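Local coordinates for type I modular polyketide synthase (Streptomyces albus subsp. albus, PDB 6IYR), which probably loads an extender-unit acyl group from its coenzyme A thioester onto the acyl carrier protein of module 8 in salinomycin assembly, at residues R127-F132 with A215-S220. Residues are numbered along the deposited sequence; the frame is centred on the assembly and turned at random.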
loop_
_atom_site.group_PDB
_atom_site.type_symbol
_atom_site.label_atom_id
_atom_site.label_comp_id
_atom_site.label_asym_id
_atom_site.label_seq_id
_atom_site.Cartn_x
_atom_site.Cartn_y
_atom_site.Cartn_z
ATOM N N ARG A 127 -0.793 -14.877 -7.228
ATOM C CA ARG A 127 0.574 -14.536 -6.913
ATOM C C ARG A 127 0.675 -13.066 -6.592
ATOM O O ARG A 127 1.245 -12.272 -7.334
ATOM C CB ARG A 127 1.466 -14.945 -8.048
ATOM C CG ARG A 127 1.388 -16.444 -8.227
ATOM C CD ARG A 127 2.647 -16.963 -8.860
ATOM N NE ARG A 127 2.611 -16.616 -10.262
ATOM C CZ ARG A 127 3.596 -16.042 -10.924
ATOM N NH1 ARG A 127 3.439 -15.806 -12.215
ATOM N NH2 ARG A 127 4.746 -15.778 -10.329
ATOM N N THR A 128 0.146 -12.714 -5.440
ATOM C CA THR A 128 -0.165 -11.324 -5.231
ATOM C C THR A 128 1.038 -10.524 -4.706
ATOM O O THR A 128 1.776 -10.965 -3.821
ATOM C CB THR A 128 -1.520 -11.131 -4.510
ATOM O OG1 THR A 128 -1.493 -10.037 -3.582
ATOM C CG2 THR A 128 -1.982 -12.382 -3.879
ATOM N N VAL A 129 1.264 -9.370 -5.333
ATOM C CA VAL A 129 2.357 -8.501 -4.954
ATOM C C VAL A 129 1.915 -7.482 -3.917
ATOM O O VAL A 129 0.893 -6.783 -4.110
ATOM C CB VAL A 129 2.877 -7.753 -6.174
ATOM C CG1 VAL A 129 3.969 -6.804 -5.745
ATOM C CG2 VAL A 129 3.369 -8.724 -7.215
ATOM N N PHE A 130 2.609 -7.428 -2.789
ATOM C CA PHE A 130 2.375 -6.340 -1.823
ATOM C C PHE A 130 3.267 -5.097 -2.136
ATOM O O PHE A 130 4.501 -5.204 -2.221
ATOM C CB PHE A 130 2.626 -6.780 -0.377
ATOM C CG PHE A 130 1.565 -7.711 0.208
ATOM C CD1 PHE A 130 0.565 -8.271 -0.585
ATOM C CD2 PHE A 130 1.699 -8.164 1.513
ATOM C CE1 PHE A 130 -0.343 -9.163 -0.042
ATOM C CE2 PHE A 130 0.813 -9.101 2.060
ATOM C CZ PHE A 130 -0.204 -9.597 1.271
ATOM N N VAL A 131 2.631 -3.926 -2.182
ATOM C CA VAL A 131 3.300 -2.647 -2.476
ATOM C C VAL A 131 3.355 -1.741 -1.251
ATOM O O VAL A 131 2.352 -1.549 -0.563
ATOM C CB VAL A 131 2.581 -1.906 -3.603
ATOM C CG1 VAL A 131 3.262 -0.565 -3.872
ATOM C CG2 VAL A 131 2.588 -2.744 -4.861
ATOM N N PHE A 132 4.545 -1.251 -0.911
ATOM C CA PHE A 132 4.710 -0.446 0.280
ATOM C C PHE A 132 5.216 0.944 -0.133
ATOM O O PHE A 132 6.373 1.094 -0.527
ATOM C CB PHE A 132 5.716 -1.100 1.225
ATOM C CG PHE A 132 5.254 -2.420 1.786
ATOM C CD1 PHE A 132 5.414 -3.594 1.054
ATOM C CD2 PHE A 132 4.569 -2.470 2.990
ATOM C CE1 PHE A 132 4.982 -4.805 1.564
ATOM C CE2 PHE A 132 4.204 -3.702 3.551
ATOM C CZ PHE A 132 4.409 -4.862 2.834
ATOM N N ALA A 215 5.392 -11.679 -3.607
ATOM C CA ALA A 215 6.537 -10.778 -3.618
ATOM C C ALA A 215 6.158 -9.437 -2.987
ATOM O O ALA A 215 4.964 -9.115 -2.864
ATOM C CB ALA A 215 7.041 -10.575 -5.045
ATOM N N VAL A 216 7.178 -8.736 -2.497
ATOM C CA VAL A 216 7.050 -7.380 -1.978
ATOM C C VAL A 216 7.908 -6.374 -2.754
ATOM O O VAL A 216 8.989 -6.667 -3.303
ATOM C CB VAL A 216 7.350 -7.263 -0.476
ATOM C CG1 VAL A 216 6.474 -8.230 0.346
ATOM C CG2 VAL A 216 8.831 -7.531 -0.203
ATOM N N ILE A 217 7.364 -5.182 -2.869
ATOM C CA ILE A 217 8.069 -4.077 -3.467
ATOM C C ILE A 217 7.834 -2.860 -2.596
ATOM O O ILE A 217 6.765 -2.655 -2.059
ATOM C CB ILE A 217 7.749 -3.807 -4.944
ATOM C CG1 ILE A 217 6.272 -3.552 -5.157
ATOM C CG2 ILE A 217 8.262 -4.924 -5.824
ATOM C CD1 ILE A 217 5.979 -3.164 -6.580
ATOM N N GLY A 218 8.872 -2.068 -2.465
ATOM C CA GLY A 218 8.831 -0.888 -1.617
ATOM C C GLY A 218 9.319 0.326 -2.388
ATOM O O GLY A 218 10.029 0.208 -3.416
ATOM N N HIS A 219 8.834 1.484 -1.964
ATOM C CA HIS A 219 9.139 2.736 -2.612
ATOM C C HIS A 219 9.817 3.626 -1.565
ATOM O O HIS A 219 9.252 3.972 -0.551
ATOM C CB HIS A 219 7.866 3.371 -3.184
ATOM C CG HIS A 219 8.122 4.520 -4.104
ATOM N ND1 HIS A 219 8.725 5.679 -3.680
ATOM C CD2 HIS A 219 7.752 4.735 -5.386
ATOM C CE1 HIS A 219 8.805 6.522 -4.690
ATOM N NE2 HIS A 219 8.216 5.976 -5.737
ATOM N N SER A 220 11.089 3.906 -1.775
ATOM C CA SER A 220 11.886 4.596 -0.771
ATOM C C SER A 220 11.759 3.948 0.606
ATOM O O SER A 220 12.138 2.782 0.780
ATOM C CB SER A 220 11.500 6.095 -0.713
ATOM O OG SER A 220 12.522 6.847 -0.049
#
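The parallel strand pair that leads into the probable nucleophile elbow of this acyltransferase joins Phe-130 and Phe-132 to Ala-215, Ile-217 and His-219. Strand 129-132 lies inside a four-stranded parallel sheet, with 393-396 on its other side, while 215-218 is an outermost strand; their axes are inclined by 18°. Four backbone hydrogen bonds alternate in direction. Phe-130 N donates to Ala-215 O (2.9 Å), and Ile-217 N returns a bond to Phe-130 O. Phe-132 N then reaches Ile-217 O, and His-219 N closes the series on Phe-132 O at 2.9 Å, just past the strand end. The same carbonyls also receive CA-H...O contacts, such as Gly-218 CA to Phe-132 O (3.3 Å).

On one face, Ile-217 CG1 projects between its own backbone N and carbonyl carbon (chi1 58°), which brings it alongside Val-131 CG2 at 3.8 Å; Val-129 CG1 meets the same CG1 from an oblique direction at 4.0 Å. Leu-386 and Phe-379 of helix 379-388 cover this layer, and on the other face helix 222-230 packs on Phe-132 and Val-216.

Beyond the sheet, Ser-220 adopts the strained backbone of a GxSxG turn, and its OG is hydrogen-bonded to His-323 NE2, consistent with a catalytic Ser-His pair, while beside it His-219 NE2 is held by Asn-285 OD1. The Phe-132 ring presents its edge to the neighbouring strand: CD1 lies 3.5 Å from Ile-217 O, which sits in the ring plane, and CE1 touches Val-216 CG1 at 3.9 Å.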